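Local coordinates for 5' nucleotidase family protein (Staphylococcus aureus subsp. aureus, PDB 4Q7F) that binds a manganese and a magnesium ion and belongs to the 5'-nucleotidase family, pairing a calcineurin-like phosphoesterase domain with a C-terminal domain, at residues 20-25 and 274-279; 89-94 and 123-128; 258-263 and 284-289; 392-397 and 467-472; 401-406 and 485-490. All blocks are in the same frame, centred on the assembly; numbering follows the deposited sequence.

Contact 1. Residues 20-25 and 274-279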
# COMPACT_ATOMS: atom_id res chain seq x y z
N ILE A 20 -1.68 -29.20 12.24
CA ILE A 20 -0.71 -28.16 12.04
C ILE A 20 -1.41 -26.88 11.69
O ILE A 20 -2.30 -26.85 10.81
CB ILE A 20 0.31 -28.55 10.94
CG1 ILE A 20 1.32 -27.41 10.72
CG2 ILE A 20 -0.40 -28.94 9.65
CD1 ILE A 20 2.36 -27.70 9.66
N ALA A 21 -1.03 -25.82 12.38
CA ALA A 21 -1.65 -24.53 12.13
C ALA A 21 -0.71 -23.56 11.48
O ALA A 21 0.47 -23.47 11.84
CB ALA A 21 -2.19 -23.94 13.44
N PHE A 22 -1.27 -22.83 10.51
CA PHE A 22 -0.57 -21.79 9.79
C PHE A 22 -1.15 -20.45 10.16
O PHE A 22 -2.33 -20.22 9.98
CB PHE A 22 -0.72 -22.00 8.28
CG PHE A 22 0.02 -23.18 7.75
CD1 PHE A 22 -0.58 -24.42 7.70
CD2 PHE A 22 1.33 -23.04 7.28
CE1 PHE A 22 0.10 -25.51 7.19
CE2 PHE A 22 2.01 -24.12 6.77
CZ PHE A 22 1.41 -25.36 6.73
N TYR A 23 -0.31 -19.58 10.70
CA TYR A 23 -0.69 -18.23 11.08
C TYR A 23 -0.03 -17.22 10.16
O TYR A 23 1.19 -17.28 9.92
CB TYR A 23 -0.20 -17.93 12.50
CG TYR A 23 -0.86 -18.75 13.53
CD1 TYR A 23 -2.07 -18.34 14.08
CD2 TYR A 23 -0.29 -19.95 13.98
CE1 TYR A 23 -2.71 -19.09 15.04
CE2 TYR A 23 -0.90 -20.69 14.96
CZ TYR A 23 -2.11 -20.26 15.48
OH TYR A 23 -2.75 -20.98 16.42
N VAL A 24 -0.80 -16.25 9.70
CA VAL A 24 -0.25 -15.27 8.81
C VAL A 24 -0.71 -13.87 9.13
O VAL A 24 -1.87 -13.65 9.48
CB VAL A 24 -0.54 -15.62 7.32
CG1 VAL A 24 -2.02 -15.90 7.10
CG2 VAL A 24 -0.06 -14.50 6.39
N VAL A 25 0.25 -12.94 9.08
CA VAL A 25 -0.01 -11.51 9.13
C VAL A 25 0.41 -11.00 7.76
O VAL A 25 1.30 -11.59 7.09
CB VAL A 25 0.72 -10.77 10.26
CG1 VAL A 25 0.13 -11.15 11.60
CG2 VAL A 25 2.22 -11.03 10.25
N VAL A 274 -5.02 -21.09 9.41
CA VAL A 274 -5.49 -22.22 8.63
C VAL A 274 -4.95 -23.45 9.32
O VAL A 274 -3.75 -23.53 9.57
CB VAL A 274 -4.99 -22.16 7.19
CG1 VAL A 274 -5.38 -23.42 6.43
CG2 VAL A 274 -5.57 -20.93 6.50
N VAL A 275 -5.84 -24.39 9.64
CA VAL A 275 -5.46 -25.61 10.30
C VAL A 275 -5.68 -26.79 9.38
O VAL A 275 -6.72 -26.92 8.71
CB VAL A 275 -6.28 -25.86 11.59
CG1 VAL A 275 -5.82 -27.14 12.28
CG2 VAL A 275 -6.17 -24.67 12.53
N LEU A 276 -4.67 -27.65 9.33
CA LEU A 276 -4.76 -28.87 8.57
C LEU A 276 -4.68 -30.00 9.59
O LEU A 276 -3.98 -29.87 10.60
CB LEU A 276 -3.62 -28.97 7.58
CG LEU A 276 -3.36 -27.89 6.55
CD1 LEU A 276 -2.29 -28.43 5.61
CD2 LEU A 276 -4.59 -27.47 5.76
N SER A 277 -5.45 -31.08 9.37
CA SER A 277 -5.41 -32.24 10.28
C SER A 277 -5.52 -33.55 9.50
O SER A 277 -6.08 -33.59 8.41
CB SER A 277 -6.49 -32.17 11.38
OG SER A 277 -7.81 -32.12 10.85
N THR A 278 -4.95 -34.62 10.06
CA THR A 278 -4.96 -35.92 9.40
C THR A 278 -6.28 -36.68 9.55
O THR A 278 -7.01 -36.49 10.51
CB THR A 278 -3.82 -36.81 9.93
OG1 THR A 278 -3.93 -36.93 11.35
CG2 THR A 278 -2.47 -36.20 9.60
N ASP A 279 -6.57 -37.51 8.56
CA ASP A 279 -7.75 -38.37 8.57
C ASP A 279 -7.22 -39.79 8.75
O ASP A 279 -6.03 -39.95 9.01
CB ASP A 279 -8.51 -38.24 7.24
CG ASP A 279 -7.65 -38.60 6.01
OD1 ASP A 279 -6.67 -39.35 6.16
OD2 ASP A 279 -7.97 -38.12 4.90

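Contact 2. Residues 89-94 and 123-128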
# COMPACT_ATOMS: atom_id res chain seq x y z
N SER A 89 18.74 2.77 9.09
CA SER A 89 18.74 1.31 9.21
C SER A 89 17.37 0.77 9.58
O SER A 89 16.63 1.37 10.35
CB SER A 89 19.73 0.88 10.27
OG SER A 89 19.74 -0.54 10.42
N SER A 90 17.04 -0.39 9.03
CA SER A 90 15.81 -1.08 9.35
C SER A 90 16.02 -1.97 10.62
O SER A 90 15.10 -2.62 11.06
CB SER A 90 15.39 -1.97 8.18
OG SER A 90 16.40 -2.95 7.91
N GLN A 91 17.21 -1.96 11.21
CA GLN A 91 17.48 -2.86 12.35
C GLN A 91 16.43 -2.83 13.47
O GLN A 91 15.99 -3.89 13.92
CB GLN A 91 18.89 -2.64 12.93
CG GLN A 91 19.29 -3.73 13.92
CD GLN A 91 19.50 -5.07 13.23
OE1 GLN A 91 20.28 -5.16 12.29
NE2 GLN A 91 18.84 -6.11 13.72
N PRO A 92 16.02 -1.63 13.95
CA PRO A 92 15.01 -1.63 15.03
C PRO A 92 13.74 -2.40 14.67
O PRO A 92 13.17 -3.09 15.51
CB PRO A 92 14.75 -0.15 15.25
CG PRO A 92 16.03 0.54 14.85
CD PRO A 92 16.61 -0.30 13.73
N LEU A 93 13.31 -2.29 13.42
CA LEU A 93 12.13 -3.01 12.96
C LEU A 93 12.43 -4.50 12.82
O LEU A 93 11.60 -5.34 13.20
CB LEU A 93 11.71 -2.46 11.61
CG LEU A 93 10.54 -3.18 10.96
CD1 LEU A 93 9.28 -3.01 11.79
CD2 LEU A 93 10.33 -2.64 9.55
N VAL A 94 13.60 -4.82 12.28
CA VAL A 94 14.01 -6.20 12.07
C VAL A 94 14.10 -6.92 13.43
O VAL A 94 13.69 -8.08 13.55
CB VAL A 94 15.38 -6.28 11.32
CG1 VAL A 94 15.98 -7.68 11.40
CG2 VAL A 94 15.24 -5.85 9.87
N LEU A 123 16.85 -7.99 4.27
CA LEU A 123 16.72 -9.43 4.14
C LEU A 123 17.84 -10.20 4.82
O LEU A 123 17.60 -11.27 5.37
CB LEU A 123 16.62 -9.87 2.68
CG LEU A 123 15.44 -9.26 1.90
CD1 LEU A 123 15.35 -9.84 0.49
CD2 LEU A 123 14.15 -9.46 2.64
N ARG A 124 19.07 -9.67 4.79
CA ARG A 124 20.18 -10.37 5.42
C ARG A 124 20.20 -10.21 6.94
O ARG A 124 20.82 -11.00 7.63
CB ARG A 124 21.54 -10.02 4.77
CG ARG A 124 21.95 -8.56 4.73
CD ARG A 124 23.35 -8.39 4.09
NE ARG A 124 23.66 -6.98 3.85
CZ ARG A 124 23.48 -6.33 2.69
NH1 ARG A 124 23.78 -5.04 2.62
NH2 ARG A 124 22.99 -6.94 1.61
N ARG A 125 19.52 -9.19 7.45
CA ARG A 125 19.43 -8.96 8.90
C ARG A 125 18.32 -9.86 9.55
O ARG A 125 18.38 -10.17 10.74
CB ARG A 125 19.15 -7.48 9.22
CG ARG A 125 20.33 -6.53 9.00
CD ARG A 125 19.89 -5.08 9.24
NE ARG A 125 20.97 -4.10 9.03
CZ ARG A 125 21.93 -3.80 9.91
NH1 ARG A 125 21.99 -4.40 11.10
NH2 ARG A 125 22.85 -2.89 9.61
N LEU A 126 17.32 -10.26 8.76
CA LEU A 126 16.24 -11.13 9.25
C LEU A 126 16.74 -12.55 9.48
O LEU A 126 17.60 -13.05 8.74
CB LEU A 126 15.08 -11.17 8.27
CG LEU A 126 14.31 -9.87 8.03
CD1 LEU A 126 13.41 -9.95 6.81
CD2 LEU A 126 13.48 -9.51 9.26
N ASN A 127 16.17 -13.19 10.49
CA ASN A 127 16.56 -14.57 10.87
C ASN A 127 15.65 -15.68 10.29
O ASN A 127 15.61 -16.77 10.80
CB ASN A 127 16.70 -14.69 12.39
CG ASN A 127 15.39 -14.50 13.13
OD1 ASN A 127 14.32 -14.58 12.54
ND2 ASN A 127 15.47 -14.25 14.43
N TYR A 128 14.96 -15.38 9.19
CA TYR A 128 14.15 -16.35 8.48
C TYR A 128 14.17 -15.95 7.01
O TYR A 128 14.42 -14.80 6.70
CB TYR A 128 12.72 -16.39 9.01
CG TYR A 128 12.03 -15.04 8.98
CD1 TYR A 128 11.39 -14.58 7.84
CD2 TYR A 128 12.04 -14.23 10.09
CE1 TYR A 128 10.77 -13.35 7.81
CE2 TYR A 128 11.44 -13.00 10.08
CZ TYR A 128 10.80 -12.57 8.94
OH TYR A 128 10.20 -11.35 8.96
O HOH W 1 20.03 -8.86 12.45

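Contact 3. Residues 258-263 and 284-289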
# COMPACT_ATOMS: atom_id res chain seq x y z
N GLN A 258 -11.75 -26.87 -2.58
CA GLN A 258 -11.14 -27.44 -1.34
C GLN A 258 -10.03 -26.57 -0.77
O GLN A 258 -9.51 -26.84 0.32
CB GLN A 258 -10.60 -28.84 -1.61
CG GLN A 258 -11.68 -29.83 -2.00
CD GLN A 258 -12.66 -30.07 -0.87
OE1 GLN A 258 -12.28 -30.53 0.21
NE2 GLN A 258 -13.93 -29.79 -1.12
N THR A 259 -9.68 -25.52 -1.50
CA THR A 259 -8.59 -24.64 -1.09
C THR A 259 -8.98 -23.68 0.04
O THR A 259 -10.04 -23.08 0.01
CB THR A 259 -8.12 -23.79 -2.30
OG1 THR A 259 -7.75 -24.65 -3.38
CG2 THR A 259 -6.92 -22.93 -1.91
N ALA A 260 -8.12 -23.57 1.06
CA ALA A 260 -8.34 -22.60 2.12
C ALA A 260 -7.77 -21.27 1.61
O ALA A 260 -6.57 -21.19 1.27
CB ALA A 260 -7.65 -23.02 3.41
N VAL A 261 -8.61 -20.24 1.56
CA VAL A 261 -8.22 -18.90 1.07
C VAL A 261 -8.23 -17.87 2.20
O VAL A 261 -9.23 -17.73 2.92
CB VAL A 261 -9.15 -18.42 -0.04
CG1 VAL A 261 -8.65 -17.11 -0.62
CG2 VAL A 261 -9.30 -19.50 -1.11
N ILE A 262 -7.11 -17.15 2.34
CA ILE A 262 -6.92 -16.15 3.36
C ILE A 262 -6.37 -14.81 2.88
O ILE A 262 -5.44 -14.75 2.04
CB ILE A 262 -5.87 -16.64 4.38
CG1 ILE A 262 -6.41 -17.79 5.22
CG2 ILE A 262 -5.43 -15.50 5.29
CD1 ILE A 262 -7.37 -17.38 6.32
N GLN A 263 -6.93 -13.74 3.43
CA GLN A 263 -6.39 -12.39 3.25
C GLN A 263 -6.61 -11.78 4.63
O GLN A 263 -7.76 -11.62 5.09
CB GLN A 263 -7.04 -11.58 2.12
CG GLN A 263 -6.13 -10.39 1.78
CD GLN A 263 -6.45 -9.66 0.50
OE1 GLN A 263 -6.54 -8.43 0.48
NE2 GLN A 263 -6.60 -10.40 -0.59
N LEU A 284 -3.32 -35.23 5.34
CA LEU A 284 -3.68 -33.89 5.80
C LEU A 284 -4.76 -33.25 4.93
O LEU A 284 -4.68 -33.30 3.70
CB LEU A 284 -2.44 -32.99 5.80
CG LEU A 284 -1.38 -33.26 6.87
CD1 LEU A 284 -0.06 -32.59 6.57
CD2 LEU A 284 -1.90 -32.83 8.24
N SER A 285 -5.77 -32.67 5.57
CA SER A 285 -6.82 -31.96 4.86
C SER A 285 -7.14 -30.73 5.66
O SER A 285 -6.86 -30.65 6.86
CB SER A 285 -8.08 -32.81 4.68
OG SER A 285 -8.78 -32.94 5.91
N VAL A 286 -7.75 -29.76 4.99
CA VAL A 286 -8.11 -28.52 5.63
C VAL A 286 -9.19 -28.76 6.67
O VAL A 286 -10.25 -29.30 6.36
CB VAL A 286 -8.65 -27.48 4.61
CG1 VAL A 286 -9.09 -26.22 5.33
CG2 VAL A 286 -7.61 -27.16 3.55
N GLU A 287 -8.91 -28.36 7.90
CA GLU A 287 -9.87 -28.48 8.97
C GLU A 287 -10.60 -27.16 9.13
O GLU A 287 -11.81 -27.13 9.16
CB GLU A 287 -9.17 -28.88 10.27
CG GLU A 287 -10.02 -28.78 11.52
CD GLU A 287 -9.33 -29.35 12.75
OE1 GLU A 287 -8.94 -30.53 12.72
OE2 GLU A 287 -9.22 -28.63 13.76
N SER A 288 -9.84 -26.07 9.23
CA SER A 288 -10.42 -24.75 9.40
C SER A 288 -9.60 -23.65 8.72
O SER A 288 -8.40 -23.81 8.48
CB SER A 288 -10.54 -24.43 10.90
OG SER A 288 -9.27 -24.37 11.51
N CYS A 289 -10.27 -22.54 8.43
CA CYS A 289 -9.67 -21.39 7.77
C CYS A 289 -10.45 -20.13 8.21
O CYS A 289 -11.60 -19.93 7.79
CB CYS A 289 -9.73 -21.58 6.26
SG CYS A 289 -9.31 -20.11 5.31

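Contact 4. Residues 392-397 and 467-472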
# COMPACT_ATOMS: atom_id res chain seq x y z
N VAL A 392 8.34 16.86 -13.04
CA VAL A 392 7.63 17.80 -13.92
C VAL A 392 7.64 17.14 -15.28
O VAL A 392 8.69 16.77 -15.78
CB VAL A 392 8.24 19.19 -13.97
CG1 VAL A 392 7.40 20.08 -14.89
CG2 VAL A 392 8.25 19.79 -12.58
N LEU A 393 6.46 16.97 -15.85
CA LEU A 393 6.29 16.31 -17.12
C LEU A 393 5.72 17.24 -18.16
O LEU A 393 4.90 18.05 -17.84
CB LEU A 393 5.30 15.15 -16.95
CG LEU A 393 5.72 14.11 -15.92
CD1 LEU A 393 4.68 12.98 -15.92
CD2 LEU A 393 7.10 13.60 -16.23
N ALA A 394 6.15 17.05 -19.40
CA ALA A 394 5.66 17.83 -20.53
C ALA A 394 4.54 17.02 -21.16
O ALA A 394 4.76 15.88 -21.60
CB ALA A 394 6.78 18.06 -21.51
N VAL A 395 3.35 17.62 -21.17
CA VAL A 395 2.16 16.98 -21.70
C VAL A 395 1.35 17.95 -22.58
O VAL A 395 1.33 19.16 -22.34
CB VAL A 395 1.25 16.45 -20.56
CG1 VAL A 395 1.95 15.36 -19.72
CG2 VAL A 395 0.80 17.58 -19.63
N SER A 396 0.68 17.41 -23.58
CA SER A 396 -0.19 18.25 -24.40
C SER A 396 -1.40 18.63 -23.56
O SER A 396 -1.67 18.00 -22.53
CB SER A 396 -0.65 17.49 -25.63
OG SER A 396 -1.42 16.38 -25.26
N GLY A 397 -2.14 19.64 -23.99
CA GLY A 397 -3.35 20.06 -23.29
C GLY A 397 -4.38 18.94 -23.31
O GLY A 397 -5.20 18.81 -22.40
N LYS A 467 -3.49 21.20 -28.25
CA LYS A 467 -2.27 20.95 -29.03
C LYS A 467 -1.00 21.60 -28.45
O LYS A 467 0.10 21.23 -28.85
CB LYS A 467 -2.49 21.38 -30.49
CG LYS A 467 -3.69 20.69 -31.14
CD LYS A 467 -3.98 21.16 -32.56
CE LYS A 467 -2.89 20.75 -33.53
NZ LYS A 467 -3.23 21.14 -34.92
N GLN A 468 -1.14 22.56 -27.53
CA GLN A 468 0.04 23.22 -26.94
C GLN A 468 0.68 22.31 -25.91
O GLN A 468 0.00 21.46 -25.36
CB GLN A 468 -0.35 24.53 -26.26
CG GLN A 468 0.80 25.22 -25.53
CD GLN A 468 0.45 26.61 -25.05
OE1 GLN A 468 -0.31 27.34 -25.69
NE2 GLN A 468 1.03 27.01 -23.91
N THR A 469 1.98 22.49 -25.66
CA THR A 469 2.69 21.69 -24.65
C THR A 469 2.69 22.44 -23.29
O THR A 469 3.03 23.62 -23.24
CB THR A 469 4.15 21.43 -25.07
OG1 THR A 469 4.18 20.75 -26.33
CG2 THR A 469 4.85 20.57 -24.05
N TYR A 470 2.31 21.75 -22.21
CA TYR A 470 2.27 22.35 -20.86
C TYR A 470 3.09 21.48 -19.97
O TYR A 470 3.46 20.38 -20.36
CB TYR A 470 0.84 22.40 -20.32
CG TYR A 470 -0.13 23.19 -21.16
CD1 TYR A 470 -0.30 24.55 -20.98
CD2 TYR A 470 -0.88 22.56 -22.15
CE1 TYR A 470 -1.19 25.28 -21.77
CE2 TYR A 470 -1.76 23.29 -22.95
CZ TYR A 470 -1.92 24.64 -22.74
OH TYR A 470 -2.81 25.37 -23.52
N THR A 471 3.40 21.98 -18.78
CA THR A 471 4.14 21.20 -17.79
C THR A 471 3.32 20.96 -16.54
O THR A 471 2.59 21.84 -16.07
CB THR A 471 5.48 21.85 -17.37
OG1 THR A 471 5.27 23.20 -16.94
CG2 THR A 471 6.43 21.84 -18.53
N ILE A 472 3.47 19.75 -15.97
CA ILE A 472 2.73 19.39 -14.80
C ILE A 472 3.64 18.70 -13.79
O ILE A 472 4.46 17.86 -14.14
CB ILE A 472 1.48 18.53 -15.15
CG1 ILE A 472 0.64 18.26 -13.91
CG2 ILE A 472 1.87 17.22 -15.83
CD1 ILE A 472 -0.71 17.62 -14.23

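Contact 5. Residues 401-406 and 485-490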
# COMPACT_ATOMS: atom_id res chain seq x y z
N LYS A 401 -6.07 16.98 -20.12
CA LYS A 401 -7.49 16.71 -19.97
C LYS A 401 -7.75 15.24 -19.65
O LYS A 401 -8.66 14.95 -18.90
CB LYS A 401 -8.28 17.11 -21.21
CG LYS A 401 -9.77 16.82 -21.09
CD LYS A 401 -10.52 17.44 -22.26
CE LYS A 401 -12.01 17.14 -22.19
NZ LYS A 401 -12.32 15.71 -22.41
N GLU A 402 -6.99 14.33 -20.25
CA GLU A 402 -7.16 12.90 -19.99
C GLU A 402 -6.89 12.58 -18.52
O GLU A 402 -7.53 11.71 -17.94
CB GLU A 402 -6.20 12.06 -20.84
CG GLU A 402 -6.57 12.01 -22.29
CD GLU A 402 -5.61 11.15 -23.09
OE1 GLU A 402 -4.82 10.39 -22.49
OE2 GLU A 402 -5.65 11.26 -24.32
N ALA A 403 -5.92 13.27 -17.94
CA ALA A 403 -5.58 13.05 -16.54
C ALA A 403 -6.72 13.60 -15.68
O ALA A 403 -7.16 12.94 -14.78
CB ALA A 403 -4.28 13.74 -16.19
N ILE A 404 -7.26 14.77 -16.01
CA ILE A 404 -8.35 15.32 -15.18
C ILE A 404 -9.60 14.43 -15.34
O ILE A 404 -10.35 14.27 -14.41
CB ILE A 404 -8.65 16.81 -15.46
CG1 ILE A 404 -7.40 17.66 -15.20
CG2 ILE A 404 -9.74 17.32 -14.55
CD1 ILE A 404 -7.50 19.10 -15.66
N GLU A 405 -9.80 13.85 -16.53
CA GLU A 405 -10.95 12.97 -16.73
C GLU A 405 -10.78 11.68 -15.88
O GLU A 405 -11.75 11.11 -15.39
CB GLU A 405 -11.10 12.61 -18.21
CG GLU A 405 -11.52 13.77 -19.12
CD GLU A 405 -12.99 14.17 -18.98
OE1 GLU A 405 -13.67 13.60 -18.12
OE2 GLU A 405 -13.48 15.07 -19.75
N ARG A 406 -9.54 11.24 -15.69
CA ARG A 406 -9.30 10.03 -14.89
C ARG A 406 -9.72 10.32 -13.45
O ARG A 406 -10.51 9.57 -12.88
CB ARG A 406 -7.86 9.57 -14.98
CG ARG A 406 -7.44 8.52 -13.93
CD ARG A 406 -8.34 7.29 -13.88
NE ARG A 406 -7.89 6.38 -12.80
CZ ARG A 406 -8.64 5.44 -12.24
NH1 ARG A 406 -9.91 5.24 -12.63
NH2 ARG A 406 -8.13 4.69 -11.27
N TYR A 485 -3.09 6.20 -14.25
CA TYR A 485 -2.78 7.48 -14.89
C TYR A 485 -1.70 7.16 -15.94
O TYR A 485 -0.56 7.67 -15.91
CB TYR A 485 -2.32 8.51 -13.87
CG TYR A 485 -3.49 9.05 -13.05
CD1 TYR A 485 -3.93 8.41 -11.90
CD2 TYR A 485 -4.17 10.19 -13.47
CE1 TYR A 485 -5.00 8.90 -11.16
CE2 TYR A 485 -5.25 10.69 -12.73
CZ TYR A 485 -5.66 10.07 -11.60
OH TYR A 485 -6.74 10.58 -10.88
N ASP A 486 -2.09 6.31 -16.87
CA ASP A 486 -1.21 5.83 -17.93
C ASP A 486 -0.75 6.90 -18.93
O ASP A 486 0.30 6.75 -19.53
CB ASP A 486 -1.88 4.63 -18.60
CG ASP A 486 -2.06 3.47 -17.61
OD1 ASP A 486 -1.04 2.85 -17.24
OD2 ASP A 486 -3.20 3.22 -17.16
N MSE A 487 -1.48 8.00 -19.05
CA MSE A 487 -1.10 9.07 -19.96
C MSE A 487 0.21 9.72 -19.56
O MSE A 487 0.84 10.36 -20.38
CB MSE A 487 -2.25 10.09 -20.11
CG MSE A 487 -2.48 11.07 -18.94
SE MSE A 487 -2.99 10.29 -17.19
CE MSE A 487 -4.70 9.49 -17.74
N TYR A 488 0.65 9.57 -18.31
CA TYR A 488 1.93 10.18 -17.93
C TYR A 488 3.16 9.35 -18.29
O TYR A 488 4.27 9.87 -18.28
CB TYR A 488 2.01 10.45 -16.44
CG TYR A 488 1.02 11.42 -15.89
CD1 TYR A 488 0.87 12.69 -16.46
CD2 TYR A 488 0.27 11.12 -14.76
CE1 TYR A 488 -0.01 13.60 -15.94
CE2 TYR A 488 -0.62 12.04 -14.22
CZ TYR A 488 -0.75 13.28 -14.83
OH TYR A 488 -1.61 14.22 -14.36
N ILE A 489 2.96 8.07 -18.59
CA ILE A 489 4.10 7.17 -18.85
C ILE A 489 4.93 7.64 -20.02
O ILE A 489 4.41 7.97 -21.11
CB ILE A 489 3.63 5.71 -19.03
CG1 ILE A 489 3.03 5.18 -17.72
CG2 ILE A 489 4.79 4.82 -19.47
CD1 ILE A 489 2.33 3.84 -17.83
N ASP A 490 6.24 7.70 -19.80
CA ASP A 490 7.16 8.16 -20.85
C ASP A 490 6.95 9.62 -21.32
O ASP A 490 7.42 9.96 -22.39
CB ASP A 490 7.07 7.23 -22.09
CG ASP A 490 7.58 5.81 -21.81
OD1 ASP A 490 8.25 5.58 -20.78
OD2 ASP A 490 7.32 4.93 -22.66

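Contact 1. Residues 20-25 and 274-279
F22 and V274 form an antiparallel hydrogen-bonded pair, and the phenyl side chain can be followed from that pair towards L276. F22 CB lies 3.6 Å from V274 O, the same carbonyl oxygen that accepts the F22 N-H at an N-to-O distance of 2.7 Å. Further out, the ring presents its edge to V274 O, which lies in the ring plane, 3.8 Å from F22 CD1. Next along the rim, F22 CE1 touches L276 CD1 at 4.1 Å, the two side chains lying at a slant. I20 completes this row: its CG2 sits 3.8 Å from L276 CB, the two side chains running side by side. A21 and V275 form the non-hydrogen-bonded pair between the two others and point to the other surface, where A21 CB meets V275 CG2 at 4.1 Å. Four N-H···O bonds secure the ladder, and the one from L276 N to I20 O is nearly straight at 173°. I242 of strand 242-244 covers F22, V274 and L276, while Y62 packs on A21 and V275 on the reverse. Every residue that touches here is buried and every side chain among them is apolar. The N-H and C=O groups of F22 and V274, and of I20 and L276, satisfy one another, A21 turns its backbone to Q64 and F66, and both surfaces of the ladder are hydrophobic.

Contact 2. Residues 89-94 and 123-128
V94 meets the end of helix 116-125 chiefly through CG1, which lies 3.5 Å from R125 O and 3.8 Å from L126 CD2. CG1 is anti to the V94 backbone N (chi1 166°), which turns that methyl to the chain where R125 ends the helix and L126 leaves helical geometry. The same methyl also touches R125 CB at 3.9 Å. Beyond this apolar patch the R125 side chain runs extended from CG to NE, crossing Q91 at about a right angle. S89 OG lies over one face of the guanidinium, displaced toward its rim and 4.0 Å from R125 CZ. The modelled approach of the Q91 amide oxygen to this guanidinium is too short to be trusted. A water offers a clearer link, donating to R125 O at 2.7 Å and accepting from Q91 NE2 at 3.3 Å. In the next shell, S89 OG accepts a capping bond from Q91 N (3.0 Å, 162°) at the start of helix 91-99. D121 forms a salt bridge with R125 NE, D95 bonds Q91 NE2, and N98 ND2 also bonds R125 O. No direct hydrogen bond joins the two segments, so the contact rests on van der Waals packing and one water bridge, with the polar groups oriented chiefly by neighbours on the two helices; the D121 carboxylate probably offsets much of the arginine charge.

Contact 3. Residues 258-263 and 284-289
A260 and C289 meet between the two β-sheets of the calcineurin-like fold, where strand 259-264 of one sheet lies across the gap from strand 284-293 of the other. The local strand axes approach to 7.6 Å and differ by 21° in direction, and no hydrogen bond joins the segments, as expected for face-to-face packing. The A260 methyl is central to the contact. Its CB lies 3.8 Å from C289 CB and 4.0 Å from V286 CG1. V286 and C289 are three residues apart, yet both turn to the same side, because E287 and S288 face the single residue V275 in a classic β bulge and the extra residue shifts the alternation of side chains. C289 SG, anti to its backbone N (chi1 169°), comes to 3.5 Å from I262 CD1 and 3.4 Å from V261 O, a van der Waals approach. At the outer end, V286 CG2 rests 3.8 Å from Q258 O. V274 of strand 270-278, the neighbour of 284-293 in its sheet, touches both A260 and I262 and extends the apolar layer, while R255 packs on V286 from strand 251-256. The close spacing of the axes is consistent with alanine and cysteine being the residues that meet. Two sheets packed face to face form the β-sandwich core of metallophosphoesterases, and this contact lies in the layer between them.

Contact 4. Residues 392-397 and 467-472
The Y470 ring turns its edge to G397, whose N lies in the ring plane 3.7 Å from Y470 CD2, while Q468 CG covers one face, offset toward the rim. G397 CA comes to 3.6 Å from Y470 CE2, but obliquely. The ring's hydroxyl is bonded to D465 N, which ties down its far end. Beside it the backbones pair: V395 and Y470 exchange hydrogen bonds, with Y470 N to V395 O at 2.8 Å and 170°, and L393 and I472 do the same two residues further along the ladder. A weak fifth bond, from G397 N to Q468 O (3.1 Å, 134°), extends the pairing past the strand end. On the Y470 surface, V395 CG2 meets I472 CG2 at 4.0 Å, and both L393 and I472 pack on Y488. On the reverse, V392 CG1 presses on T471 CB at 3.6 Å, and A394 CB touches T469 CG2 at 4.1 Å. S396 OG bonds K399 N, giving helix 397-408 its N-cap exactly where the strand stops. With V493 and V494 packing along the other edge of strand 390-396, the arrangement is an antiparallel pair inside a mixed sheet, passing directly into a capped helix, in the 5'-nucleotidase C-terminal domain.

Contact 5. Residues 401-406 and 485-490
R406 reaches Y485 through its CG, which is anti to the backbone N (chi1 167°) and lies over one face of the Y485 ring, 3.5 Å from R406 CG to the ring centroid and 19° off the normal, a CH-pi contact. The bend at chi2 (53°) then sets the course of CD. The guanidinium continues past the ring, held by a salt bridge to E409 and a bond to G483 O, while Y485 OH bonds S407 OG and N433 O. At the edge of the same ring, A403 O lies near its plane, 3.6 Å from Y485 CE2. Selenomethionine M487 folds back, bent at chi2 and chi3, so that SE lies 3.8 Å from A403 CB and CE 3.6 Å from E402 O. SE also sits 4.1 Å above the centre of the Y488 ring, whose OH presses on A403 CB at 3.3 Å. The alanine methyl is thus met by both M487 and Y488. The Y485 side chain is about 9 Å from the bound 3D1, whose pocket is lined by N475 and Y477, shortly before this segment in sequence. The arrangement is a helix-to-loop interface of the C-terminal domain, with a short 3-10 turn docked on helix 397-408.

In the fold
The contacts fall into two groups on the two domains. Contacts 1 and 3, centres 8 Å apart, meet in one sheet, where strand 270-278 of contact 1 neighbours strand 284-293 of contact 3: contact 1 is pairing within that sheet and contact 3 packs it on the second one. Contact 2 joins two helices about 27 Å from contact 1, centre to centre, and is nested inside the chain loop that contact 1 closes. Contacts 4 and 5 follow later in sequence, with centres 11 Å apart and segments alternating along the chain; strand 390-396 leads straight into helix 397-408. Contacts 1 and 4 lie about 55 Å apart between centres, on opposite sides of the chain's centre, in separate domains.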